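Local coordinates for protein bifunctional enzyme cysn/cysc (Mycobacterium tuberculosis, PDB 4BZP) that phosphorylates adenylyl sulfate (APS) with ATP as the kinase domain of the mycobacterial sulfate-activating complex, and is seen here with ADP bound, at residues E26-E31 against E167-L172; Y37-D42 against S67-L72; P83-L88 against H137-D142. All blocks are in the same frame, centred on the assembly; numbering follows the deposited sequence.

Contacts 1 and 2 are buried, whereas contact 3 is only partly so and lies near the nucleotide. Contact 1 pairs two helices, 18-31 and 161-173; contact 2 sets the turn after strand 36-38 against helix 56-75 where the second subunit also arrives; contact 3 brings two loops together beside the ADP site. Aliphatic carbons do the touching in all three, but contact 1 has a salt bridge at its margin and contact 3 leans on loops stiffened by hydrogen bonds. Contacts 1 and 2 are joined by a hydrogen bond from V38 N to the carboxylate of E26, contacts 2 and 3 by packing on P83, while contacts 1 and 3 lie on opposite sides of the chain's centre.

Contact 1: residues E26-E31 against E167-L172; sequences ERKLLE and EVIDLL
K28, L29 and I169 meet without any flat group between them: rods of saturated carbon cross between two helices. I169 makes the main reach from its helix. Its CG1 is anti to its own carbonyl carbon (chi1 -71°) and the chain then runs on extended, which carries CD1 out from helix 161-173 to the flank of K28. The methyl rests 3.8 Å from K28 CB, and K28 CD comes equally near to the same CD1. The lysine stem and the isoleucine therefore lie across one another at a slant, with the hydrocarbon part of the lysine used as apolar surface.

The far end of K28 does something else. A bend at the last torsion (chi4 -69°) turns NZ away from the segment 167-172 to a salt bridge with D162, near the start of the same partner helix. One residue thus joins the two helices twice, once through its methylenes and once through its charge. Closer to the root of the isoleucine, L29 CD2 approaches I169 CG1 more loosely, at 4.3 Å. L29 CD1 and L172 CD1 are 4.5 Å apart, at the margin of the contact. The backbones stay well apart: L29 CA and I169 CA, the nearest such pair, are separated by 8.4 Å.

Around this seam the two helices lie side by side against the parallel sheet. L29 and L172 both rest on L79 of strand 79-82, V168 and I169 continue the helix pairing with V25, and V168 also meets V21. Further across the sheet, L171 and L172 reach F107 of strand 106-111, and V168 and L171 reach L153 of strand 153-155, so the C-terminal helix spans from strand 79-82 to the edge strand 153-155.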
ATOM      1  N   GLU A  26      11.442  12.066   9.225  1.00  7.15           N
ATOM      2  CA  GLU A  26      11.439  10.617   9.476  1.00  7.96           C
ATOM      3  C   GLU A  26      12.545  10.260  10.453  1.00  9.23           C
ATOM      4  O   GLU A  26      12.274   9.506  11.390  1.00  9.05           O
ATOM      5  CB  GLU A  26      11.613   9.886   8.149  1.00  9.07           C
ATOM      6  CG  GLU A  26      11.508   8.352   8.285  1.00 11.26           C
ATOM      7  CD  GLU A  26      11.912   7.577   7.035  1.00 13.86           C
ATOM      8  OE1 GLU A  26      12.919   7.918   6.361  1.00 16.39           O
ATOM      9  OE2 GLU A  26      11.124   6.697   6.623  1.00 16.80           O
ATOM     10  N   ARG A  27      13.755  10.748  10.232  1.00  9.41           N
ATOM     11  CA  ARG A  27      14.877  10.424  11.124  0.50 10.05           C
ATOM     12  C   ARG A  27      14.601  10.921  12.521  1.00 10.43           C
ATOM     13  O   ARG A  27      14.856  10.187  13.509  1.00 11.76           O
ATOM     14  CB  ARG A  27      16.182  10.990  10.574  0.50 10.52           C
ATOM     15  CG  ARG A  27      16.657  10.294   9.301  0.50 10.82           C
ATOM     16  CD  ARG A  27      18.076  10.574   8.824  0.50 11.94           C
ATOM     17  NE  ARG A  27      18.221  11.951   8.367  0.50 12.98           N
ATOM     18  CZ  ARG A  27      17.974  12.354   7.120  0.50 12.37           C
ATOM     19  NH1 ARG A  27      17.571  11.479   6.212  0.50 13.75           N
ATOM     20  NH2 ARG A  27      18.112  13.602   6.805  0.50 11.58           N
ATOM     21  N   LYS A  28      14.153  12.169  12.650  1.00  9.08           N
ATOM     22  CA  LYS A  28      13.888  12.737  13.989  1.00  9.75           C
ATOM     23  C   LYS A  28      12.881  11.902  14.741  1.00 10.98           C
ATOM     24  O   LYS A  28      13.035  11.656  15.954  1.00 12.41           O
ATOM     25  CB  LYS A  28      13.420  14.189  13.912  1.00  9.20           C
ATOM     26  CG  LYS A  28      14.505  15.209  13.592  1.00  9.52           C
ATOM     27  CD  LYS A  28      13.899  16.571  13.476  1.00 10.23           C
ATOM     28  CE  LYS A  28      14.863  17.666  13.089  1.00 10.04           C
ATOM     29  NZ  LYS A  28      15.821  17.895  14.226  1.00 10.14           N
ATOM     30  N   LEU A  29      11.837  11.434  14.076  1.00 10.51           N
ATOM     31  CA  LEU A  29      10.792  10.623  14.708  1.00 11.36           C
ATOM     32  C   LEU A  29      11.276   9.216  15.020  1.00 12.95           C
ATOM     33  O   LEU A  29      11.000   8.690  16.115  1.00 14.17           O
ATOM     34  CB  LEU A  29       9.533  10.610  13.789  1.00 12.12           C
ATOM     35  CG  LEU A  29       8.750  11.906  13.636  1.00 12.57           C
ATOM     36  CD1 LEU A  29       7.604  11.815  12.619  1.00 13.72           C
ATOM     37  CD2 LEU A  29       8.179  12.422  14.958  1.00 14.14           C
ATOM     38  N   LEU A  30      11.992   8.602  14.113  1.00 14.27           N
ATOM     39  CA  LEU A  30      12.547   7.250  14.350  1.00 16.70           C
ATOM     40  C   LEU A  30      13.555   7.291  15.498  1.00 19.00           C
ATOM     41  O   LEU A  30      13.557   6.324  16.306  1.00 20.67           O
ATOM     42  CB  LEU A  30      13.150   6.681  13.098  1.00 18.06           C
ATOM     43  CG  LEU A  30      12.175   6.254  11.985  1.00 19.43           C
ATOM     44  CD1 LEU A  30      12.966   5.916  10.730  1.00 20.84           C
ATOM     45  CD2 LEU A  30      11.272   5.103  12.388  1.00 20.41           C
ATOM     46  N   GLU A  31      14.327   8.375  15.665  1.00 19.49           N
ATOM     47  CA  GLU A  31      15.229   8.532  16.840  1.00 21.12           C
ATOM     48  C   GLU A  31      14.435   8.435  18.167  1.00 20.97           C
ATOM     49  O   GLU A  31      14.995   8.003  19.200  1.00 24.18           O
ATOM     50  CB  GLU A  31      15.960   9.891  16.860  1.00 22.09           C
ATOM     51  CG  GLU A  31      17.151  10.044  15.910  1.00 23.12           C
ATOM     52  CD  GLU A  31      17.694  11.467  15.791  1.00 24.33           C
ATOM     53  OE1 GLU A  31      17.203  12.413  16.475  1.00 27.57           O
ATOM     54  OE2 GLU A  31      18.633  11.652  14.972  1.00 29.98           O
ATOM     55  N   GLU A 167       9.372  22.357  12.445  1.00  7.12           N
ATOM     56  CA  GLU A 167       8.059  22.963  12.266  0.50  7.41           C
ATOM     57  C   GLU A 167       7.002  21.924  11.932  1.00  7.84           C
ATOM     58  O   GLU A 167       5.856  22.027  12.373  1.00  7.53           O
ATOM     59  CB  GLU A 167       8.052  24.009  11.191  0.50  7.67           C
ATOM     60  CG  GLU A 167       8.810  25.264  11.488  0.50  7.60           C
ATOM     61  CD  GLU A 167       8.562  26.228  10.374  0.50  7.97           C
ATOM     62  OE1 GLU A 167       7.396  26.648  10.227  0.50  7.92           O
ATOM     63  OE2 GLU A 167       9.515  26.493   9.622  0.50  8.27           O
ATOM     64  N   VAL A 168       7.364  20.934  11.108  1.00  7.27           N
ATOM     65  CA  VAL A 168       6.420  19.846  10.772  1.00  7.47           C
ATOM     66  C   VAL A 168       6.086  19.053  12.031  1.00  8.41           C
ATOM     67  O   VAL A 168       4.907  18.774  12.253  1.00  7.91           O
ATOM     68  CB  VAL A 168       6.995  18.917   9.670  1.00  7.33           C
ATOM     69  CG1 VAL A 168       6.083  17.700   9.449  1.00  8.23           C
ATOM     70  CG2 VAL A 168       7.143  19.712   8.350  1.00  8.16           C
ATOM     71  N   ILE A 169       7.105  18.728  12.839  1.00  8.94           N
ATOM     72  CA  ILE A 169       6.848  17.973  14.076  1.00  9.50           C
ATOM     73  C   ILE A 169       5.980  18.797  15.023  1.00 10.17           C
ATOM     74  O   ILE A 169       5.030  18.265  15.585  1.00 10.30           O
ATOM     75  CB  ILE A 169       8.185  17.554  14.659  1.00 10.67           C
ATOM     76  CG1 ILE A 169       8.790  16.474  13.770  1.00 11.73           C
ATOM     77  CG2 ILE A 169       8.012  17.033  16.089  1.00 12.14           C
ATOM     78  CD1 ILE A 169      10.187  16.105  14.107  1.00 13.12           C
ATOM     79  N   ASP A 170       6.213  20.097  15.095  1.00 10.18           N
ATOM     80  CA  ASP A 170       5.392  20.980  15.965  1.00 11.41           C
ATOM     81  C   ASP A 170       3.936  20.919  15.491  1.00 11.47           C
ATOM     82  O   ASP A 170       2.981  20.855  16.283  1.00 12.45           O
ATOM     83  CB  ASP A 170       5.889  22.427  15.970  1.00 12.55           C
ATOM     84  CG  ASP A 170       7.245  22.632  16.724  1.00 13.95           C
ATOM     85  OD1 ASP A 170       7.654  21.722  17.423  1.00 16.28           O
ATOM     86  OD2 ASP A 170       7.832  23.687  16.482  1.00 20.94           O
ATOM     87  N   LEU A 171       3.729  20.925  14.178  1.00  9.99           N
ATOM     88  CA  LEU A 171       2.362  20.855  13.622  1.00  9.92           C
ATOM     89  C   LEU A 171       1.683  19.581  14.053  1.00 11.15           C
ATOM     90  O   LEU A 171       0.491  19.588  14.449  1.00 12.60           O
ATOM     91  CB  LEU A 171       2.421  20.918  12.092  1.00 10.56           C
ATOM     92  CG  LEU A 171       1.083  20.803  11.311  1.00 11.04           C
ATOM     93  CD1 LEU A 171       0.113  21.943  11.598  1.00 12.58           C
ATOM     94  CD2 LEU A 171       1.386  20.654   9.821  1.00 11.88           C
ATOM     95  N   LEU A 172       2.424  18.481  13.981  1.00 11.40           N
ATOM     96  CA  LEU A 172       1.912  17.151  14.330  1.00 12.65           C
ATOM     97  C   LEU A 172       1.533  17.079  15.757  1.00 15.17           C
ATOM     98  O   LEU A 172       0.571  16.381  16.108  1.00 15.95           O
ATOM     99  CB  LEU A 172       2.929  16.049  14.027  1.00 12.74           C
ATOM    100  CG  LEU A 172       3.176  15.861  12.552  1.00 12.45           C
ATOM    101  CD1 LEU A 172       4.356  14.925  12.287  1.00 12.05           C
ATOM    102  CD2 LEU A 172       1.926  15.369  11.826  1.00 13.02           C
TER

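Contact 2: residues Y37-D42 against S67-L72; sequences YVLDGD and SHVATL
Just beyond L39, the residue that reaches V69 and A70, the chain is steadied by one short bond: D42 N donates to D40 OD1 at 2.9 Å, with an N-H...O angle of 156°. The amide comes to the anti side of the carboxylate, somewhat out of its plane. D40 is the N-cap of the helix 41-44, and this bond closes the cap as the chain passes from the short loop after strand 36-38 into the helix.

Across the contact, L39 does all the work from its side. Its CG is anti to the backbone N (chi1 180°), which sends both methyls onto helix 56-75. Both branches bear on one methyl from the same side: CD1 and CD2 of L39 are each 3.9 Å from V69 CG1. CD2 goes on to reach the helix backbone, 3.7 Å from A70 N, and lies 4.0 Å from A70 CB. The small side chain of A70 is consistent with so close an approach to the helix backbone. Within its own segment, L39 CD1 also meets the edge of the Y37 ring, in the ring plane.

The pocket around the leucine is completed by V80 of the central sheet and L66 of the same helix, while L72 of the second subunit packs on L39 as well. Y37 likewise meets C76 of that subunit, so this seam runs straight into the dimer interface.

No hydrogen bond crosses between the two segments. The backbone beside the sheet makes its bonds there, Y37 pairing with L79 and L81, and L39 with L81. The two segments are therefore probably held by apolar fit and the burial of L39, V69 and A70, with the sheet bonds and the D40 cap fixing the backbone on either side of L39.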
ATOM      1  N   TYR A  37       7.380   6.939   8.093  1.00  9.65           N
ATOM      2  CA  TYR A  37       7.691   6.328   6.825  1.00 10.04           C
ATOM      3  C   TYR A  37       7.532   7.325   5.718  1.00  8.59           C
ATOM      4  O   TYR A  37       6.481   7.945   5.601  1.00  8.30           O
ATOM      5  CB  TYR A  37       6.704   5.191   6.580  1.00 12.55           C
ATOM      6  CG  TYR A  37       7.024   4.380   5.355  1.00 13.39           C
ATOM      7  CD1 TYR A  37       7.974   3.365   5.407  1.00 16.90           C
ATOM      8  CD2 TYR A  37       6.404   4.639   4.152  1.00 14.62           C
ATOM      9  CE1 TYR A  37       8.264   2.609   4.273  1.00 19.18           C
ATOM     10  CE2 TYR A  37       6.700   3.928   3.032  1.00 16.20           C
ATOM     11  CZ  TYR A  37       7.597   2.898   3.112  1.00 18.84           C
ATOM     12  OH  TYR A  37       7.878   2.176   2.000  1.00 23.61           O
ATOM     13  N   VAL A  38       8.557   7.428   4.893  1.00  7.42           N
ATOM     14  CA  VAL A  38       8.539   8.308   3.729  1.00  7.36           C
ATOM     15  C   VAL A  38       8.046   7.518   2.555  1.00  8.37           C
ATOM     16  O   VAL A  38       8.698   6.543   2.126  1.00  9.56           O
ATOM     17  CB  VAL A  38       9.918   8.940   3.423  1.00  6.98           C
ATOM     18  CG1 VAL A  38       9.844   9.767   2.147  1.00  7.34           C
ATOM     19  CG2 VAL A  38      10.375   9.776   4.598  1.00  7.28           C
ATOM     20  N   LEU A  39       6.873   7.878   2.058  1.00  8.62           N
ATOM     21  CA  LEU A  39       6.215   7.237   0.949  1.00  8.85           C
ATOM     22  C   LEU A  39       6.421   8.072  -0.293  1.00 10.46           C
ATOM     23  O   LEU A  39       5.786   9.123  -0.481  1.00 11.97           O
ATOM     24  CB  LEU A  39       4.735   7.071   1.295  1.00  8.41           C
ATOM     25  CG  LEU A  39       3.900   6.400   0.199  1.00  9.47           C
ATOM     26  CD1 LEU A  39       4.292   4.961   0.047  1.00 10.07           C
ATOM     27  CD2 LEU A  39       2.427   6.540   0.509  1.00 10.29           C
ATOM     28  N   ASP A  40       7.350   7.601  -1.109  1.00 14.67           N
ATOM     29  CA  ASP A  40       7.770   8.382  -2.288  1.00 17.41           C
ATOM     30  C   ASP A  40       7.302   7.618  -3.534  1.00 17.11           C
ATOM     31  O   ASP A  40       7.638   6.445  -3.736  1.00 17.19           O
ATOM     32  CB  ASP A  40       9.283   8.611  -2.268  1.00 22.05           C
ATOM     33  CG  ASP A  40       9.758   9.661  -3.311  1.00 25.72           C
ATOM     34  OD1 ASP A  40       9.267   9.679  -4.444  1.00 31.98           O
ATOM     35  OD2 ASP A  40      10.640  10.485  -2.980  1.00 32.13           O
ATOM     36  N   GLY A  41       6.509   8.320  -4.318  1.00 17.13           N
ATOM     37  CA  GLY A  41       5.988   7.796  -5.587  1.00 17.97           C
ATOM     38  C   GLY A  41       7.073   7.293  -6.533  1.00 19.49           C
ATOM     39  O   GLY A  41       6.851   6.344  -7.293  1.00 18.92           O
ATOM     40  N   ASP A  42       8.245   7.912  -6.526  1.00 20.60           N
ATOM     41  CA  ASP A  42       9.302   7.452  -7.428  1.00 22.70           C
ATOM     42  C   ASP A  42       9.666   6.000  -7.111  1.00 23.23           C
ATOM     43  O   ASP A  42       9.813   5.187  -8.051  1.00 25.18           O
ATOM     44  CB  ASP A  42      10.534   8.359  -7.375  1.00 25.89           C
ATOM     45  CG  ASP A  42      10.311   9.691  -8.092  1.00 29.63           C
ATOM     46  OD1 ASP A  42       9.265   9.857  -8.755  1.00 34.53           O
ATOM     47  OD2 ASP A  42      11.216  10.570  -8.022  1.00 36.10           O
ATOM     48  N   SER A  67      -2.360   8.287  -2.166  1.00  7.19           N
ATOM     49  CA  SER A  67      -3.223   8.664  -1.063  1.00  7.40           C
ATOM     50  C   SER A  67      -3.822   7.464  -0.324  1.00  7.10           C
ATOM     51  O   SER A  67      -3.916   7.497   0.896  1.00  6.72           O
ATOM     52  CB  SER A  67      -4.297   9.647  -1.489  1.00  7.42           C
ATOM     53  OG  SER A  67      -5.349   9.065  -2.259  1.00  7.05           O
ATOM     54  N   HIS A  68      -4.169   6.407  -1.034  1.00  6.87           N
ATOM     55  CA  HIS A  68      -4.688   5.191  -0.410  1.00  7.26           C
ATOM     56  C   HIS A  68      -3.613   4.379   0.291  1.00  7.12           C
ATOM     57  O   HIS A  68      -3.854   3.826   1.368  1.00  7.83           O
ATOM     58  CB  HIS A  68      -5.412   4.344  -1.467  1.00  7.35           C
ATOM     59  CG  HIS A  68      -6.737   4.901  -1.857  1.00  7.79           C
ATOM     60  ND1 HIS A  68      -7.850   4.877  -1.041  1.00  8.98           N
ATOM     61  CD2 HIS A  68      -7.130   5.487  -3.006  1.00  8.02           C
ATOM     62  CE1 HIS A  68      -8.848   5.489  -1.641  1.00  8.65           C
ATOM     63  NE2 HIS A  68      -8.433   5.892  -2.829  1.00  8.66           N
ATOM     64  N   VAL A  69      -2.399   4.334  -0.254  1.00  7.50           N
ATOM     65  CA  VAL A  69      -1.305   3.659   0.430  1.00  7.81           C
ATOM     66  C   VAL A  69      -0.993   4.404   1.705  1.00  7.50           C
ATOM     67  O   VAL A  69      -0.784   3.798   2.750  1.00  7.54           O
ATOM     68  CB  VAL A  69      -0.088   3.459  -0.458  1.00  8.79           C
ATOM     69  CG1 VAL A  69       1.057   2.873   0.333  1.00  9.13           C
ATOM     70  CG2 VAL A  69      -0.477   2.643  -1.682  1.00  8.58           C
ATOM     71  N   ALA A  70      -0.983   5.733   1.645  1.00  7.08           N
ATOM     72  CA  ALA A  70      -0.757   6.491   2.868  1.00  7.12           C
ATOM     73  C   ALA A  70      -1.814   6.218   3.917  1.00  8.18           C
ATOM     74  O   ALA A  70      -1.466   6.098   5.109  1.00  7.61           O
ATOM     75  CB  ALA A  70      -0.716   7.958   2.550  1.00  6.98           C
ATOM     76  N   THR A  71      -3.078   6.130   3.536  1.00  8.78           N
ATOM     77  CA  THR A  71      -4.135   5.887   4.556  0.50  9.79           C
ATOM     78  C   THR A  71      -3.967   4.530   5.118  1.00 10.22           C
ATOM     79  O   THR A  71      -4.172   4.336   6.340  1.00 11.14           O
ATOM     80  CB  THR A  71      -5.605   6.043   4.100  0.50 10.01           C
ATOM     81  OG1 THR A  71      -5.906   5.024   3.135  0.50  9.76           O
ATOM     82  CG2 THR A  71      -5.881   7.438   3.603  0.50 10.34           C
ATOM     83  N   LEU A  72      -3.574   3.560   4.315  1.00 10.43           N
ATOM     84  CA  LEU A  72      -3.321   2.192   4.805  0.50 11.13           C
ATOM     85  C   LEU A  72      -2.182   2.163   5.818  1.00 11.59           C
ATOM     86  O   LEU A  72      -2.313   1.578   6.919  1.00 13.16           O
ATOM     87  CB  LEU A  72      -3.075   1.261   3.617  0.50 11.70           C
ATOM     88  CG  LEU A  72      -2.584  -0.157   3.894  0.50 11.83           C
ATOM     89  CD1 LEU A  72      -3.657  -0.800   4.701  0.50 12.67           C
ATOM     90  CD2 LEU A  72      -2.291  -0.935   2.620  0.50 12.05           C
TER

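Contact 3: residues P83-L88 against H137-D142; sequences PAISPL and HFTGID
T139 pushes its methyl into the corner made by I85 and P87. CG2 of T139 lies 3.8 Å from P87 CB and 4.0 Å from I85 CG2, touching both residues at once. With OG1 beside the backbone N (chi1 -63°), CG2 falls anti to that N and points into the corner. The hydroxyl follows beside it, with T139 OG1 3.9 Å from P87 CB. The threonine side chain crosses the proline ring at about a right angle, and it slides past I85 in the opposite direction.

One shell out, T139 is held by the tight loop it belongs to. F138 O receives two amides, I141 N at 3.0 Å and D142 N at 3.0 Å; the first closes a type II turn with T139 and G140 at its corner positions, and G140 has the positive phi such a turn needs. D142 then folds its carboxylate back over the start of the loop: H137 N binds D142 OD2 at 2.8 Å and F138 N binds D142 OD1 at 2.8 Å, both amides coming from above the carboxylate plane. Outside the loop, F138 meets the ring of Y127 edge-to-face, and H137 O accepts from R59.

The other loop has bonds of its own. I85 is bonded through its backbone to G12, the carbonyls of I85 and S86 share the hydroxyl of T11, and P87 pairs with Q146.

I85 also touches K18, a residue of the ADP pocket whose surroundings match a Walker A P-loop. The parallel sheet with strand order 2-3-1-4-5 is that of P-loop kinases, and the segment 137-142, following helix 126-131, probably belongs to the lid-like region that such kinases fold over their active site.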
ATOM      1  N   PRO A  83       6.360  13.117  -0.112  1.00  6.08           N
ATOM      2  CA  PRO A  83       6.985  14.261  -0.765  1.00  6.56           C
ATOM      3  C   PRO A  83       6.759  14.385  -2.257  1.00  7.87           C
ATOM      4  O   PRO A  83       7.748  14.664  -3.010  1.00 10.30           O
ATOM      5  CB  PRO A  83       8.451  14.016  -0.483  1.00  6.87           C
ATOM      6  CG  PRO A  83       8.584  12.539  -0.507  1.00  6.98           C
ATOM      7  CD  PRO A  83       7.331  12.032   0.131  1.00  6.82           C
ATOM      8  N   ALA A  84       5.514  14.447  -2.661  1.00  7.94           N
ATOM      9  CA  ALA A  84       5.165  14.564  -4.087  1.00  7.92           C
ATOM     10  C   ALA A  84       4.927  16.008  -4.464  1.00  7.52           C
ATOM     11  O   ALA A  84       4.536  16.840  -3.636  1.00  8.50           O
ATOM     12  CB  ALA A  84       3.958  13.707  -4.399  1.00 10.05           C
ATOM     13  N   ILE A  85       5.167  16.331  -5.713  1.00  6.74           N
ATOM     14  CA  ILE A  85       4.977  17.679  -6.198  1.00  6.31           C
ATOM     15  C   ILE A  85       3.525  18.083  -6.008  1.00  6.68           C
ATOM     16  O   ILE A  85       3.250  19.212  -5.556  1.00  6.09           O
ATOM     17  CB  ILE A  85       5.413  17.842  -7.646  1.00  6.18           C
ATOM     18  CG1 ILE A  85       6.940  17.740  -7.729  1.00  6.38           C
ATOM     19  CG2 ILE A  85       4.979  19.206  -8.250  1.00  6.43           C
ATOM     20  CD1 ILE A  85       7.463  17.682  -9.126  1.00  7.05           C
ATOM     21  N   SER A  86       2.604  17.181  -6.417  1.00  6.47           N
ATOM     22  CA  SER A  86       1.159  17.379  -6.251  0.50  6.81           C
ATOM     23  C   SER A  86       0.769  18.763  -6.801  1.00  6.64           C
ATOM     24  O   SER A  86       0.331  19.624  -6.023  1.00  6.56           O
ATOM     25  CB  SER A  86       0.804  17.269  -4.747  0.50  7.06           C
ATOM     26  OG  SER A  86       0.858  15.922  -4.305  0.50  7.71           O
ATOM     27  N   PRO A  87       0.947  18.977  -8.108  1.00  6.28           N
ATOM     28  CA  PRO A  87       0.881  20.355  -8.637  1.00  6.72           C
ATOM     29  C   PRO A  87      -0.510  20.923  -8.748  1.00  6.78           C
ATOM     30  O   PRO A  87      -0.641  22.168  -8.699  1.00  8.06           O
ATOM     31  CB  PRO A  87       1.460  20.215 -10.046  1.00  6.79           C
ATOM     32  CG  PRO A  87       1.197  18.785 -10.374  1.00  6.96           C
ATOM     33  CD  PRO A  87       1.414  18.027  -9.143  1.00  6.57           C
ATOM     34  N   LEU A  88      -1.552  20.093  -8.863  1.00  6.74           N
ATOM     35  CA  LEU A  88      -2.919  20.599  -9.030  1.00  6.91           C
ATOM     36  C   LEU A  88      -3.659  20.613  -7.704  1.00  7.16           C
ATOM     37  O   LEU A  88      -3.579  19.656  -6.937  1.00  7.33           O
ATOM     38  CB  LEU A  88      -3.694  19.832 -10.097  1.00  7.99           C
ATOM     39  CG  LEU A  88      -2.958  19.787 -11.416  1.00  9.23           C
ATOM     40  CD1 LEU A  88      -3.711  18.954 -12.448  1.00 10.35           C
ATOM     41  CD2 LEU A  88      -2.677  21.166 -11.983  1.00  9.96           C
ATOM     42  N   HIS A 137       6.487  19.061 -20.103  1.00 11.92           N
ATOM     43  CA  HIS A 137       5.428  19.103 -19.082  1.00 12.47           C
ATOM     44  C   HIS A 137       6.014  19.071 -17.684  1.00 11.72           C
ATOM     45  O   HIS A 137       5.576  18.312 -16.822  1.00 12.28           O
ATOM     46  CB  HIS A 137       4.461  17.967 -19.316  1.00 14.60           C
ATOM     47  CG  HIS A 137       3.758  18.118 -20.632  1.00 17.07           C
ATOM     48  ND1 HIS A 137       2.621  18.877 -20.765  1.00 21.42           N
ATOM     49  CD2 HIS A 137       4.083  17.695 -21.877  1.00 19.13           C
ATOM     50  CE1 HIS A 137       2.249  18.889 -22.038  1.00 21.86           C
ATOM     51  NE2 HIS A 137       3.128  18.187 -22.736  1.00 19.87           N
ATOM     52  N   PHE A 138       7.073  19.854 -17.518  1.00  9.87           N
ATOM     53  CA  PHE A 138       7.801  19.954 -16.258  1.00  9.46           C
ATOM     54  C   PHE A 138       7.131  21.065 -15.452  1.00  8.93           C
ATOM     55  O   PHE A 138       7.086  22.249 -15.860  1.00  8.30           O
ATOM     56  CB  PHE A 138       9.238  20.322 -16.539  1.00  9.73           C
ATOM     57  CG  PHE A 138      10.133  20.311 -15.333  1.00 11.13           C
ATOM     58  CD1 PHE A 138      10.167  21.365 -14.461  1.00 12.47           C
ATOM     59  CD2 PHE A 138      10.851  19.202 -15.072  1.00 12.62           C
ATOM     60  CE1 PHE A 138      11.033  21.324 -13.365  1.00 13.38           C
ATOM     61  CE2 PHE A 138      11.739  19.158 -13.992  1.00 15.04           C
ATOM     62  CZ  PHE A 138      11.777  20.225 -13.135  1.00 13.26           C
ATOM     63  N   THR A 139       6.599  20.703 -14.278  1.00  8.18           N
ATOM     64  CA  THR A 139       5.856  21.640 -13.434  1.00  8.31           C
ATOM     65  C   THR A 139       6.714  22.856 -13.088  1.00  8.08           C
ATOM     66  O   THR A 139       7.850  22.757 -12.659  1.00  9.81           O
ATOM     67  CB  THR A 139       5.410  20.927 -12.160  1.00  8.32           C
ATOM     68  OG1 THR A 139       4.515  19.865 -12.514  1.00  8.99           O
ATOM     69  CG2 THR A 139       4.732  21.856 -11.231  1.00  9.12           C
ATOM     70  N   GLY A 140       6.154  24.036 -13.315  1.00  9.76           N
ATOM     71  CA  GLY A 140       6.847  25.296 -13.069  1.00 11.76           C
ATOM     72  C   GLY A 140       7.479  25.912 -14.295  1.00 12.85           C
ATOM     73  O   GLY A 140       7.873  27.099 -14.269  1.00 14.75           O
ATOM     74  N   ILE A 141       7.613  25.132 -15.351  1.00 12.78           N
ATOM     75  CA  ILE A 141       8.247  25.580 -16.602  1.00 14.45           C
ATOM     76  C   ILE A 141       7.230  25.515 -17.724  1.00 14.32           C
ATOM     77  O   ILE A 141       6.796  26.580 -18.232  1.00 18.22           O
ATOM     78  CB  ILE A 141       9.496  24.789 -16.950  1.00 14.88           C
ATOM     79  CG1 ILE A 141      10.581  25.096 -15.915  1.00 15.86           C
ATOM     80  CG2 ILE A 141       9.997  25.200 -18.345  1.00 16.14           C
ATOM     81  CD1 ILE A 141      11.762  24.217 -16.038  1.00 15.83           C
ATOM     82  N   ASP A 142       6.796  24.319 -18.056  1.00 13.14           N
ATOM     83  CA  ASP A 142       5.779  24.175 -19.142  1.00 14.20           C
ATOM     84  C   ASP A 142       4.603  23.327 -18.724  1.00 14.20           C
ATOM     85  O   ASP A 142       3.946  22.709 -19.539  1.00 16.17           O
ATOM     86  CB  ASP A 142       6.444  23.708 -20.427  1.00 14.79           C
ATOM     87  CG  ASP A 142       6.954  22.329 -20.339  1.00 16.57           C
ATOM     88  OD1 ASP A 142       7.537  21.970 -19.298  1.00 14.74           O
ATOM     89  OD2 ASP A 142       6.873  21.565 -21.327  1.00 18.04           O
TER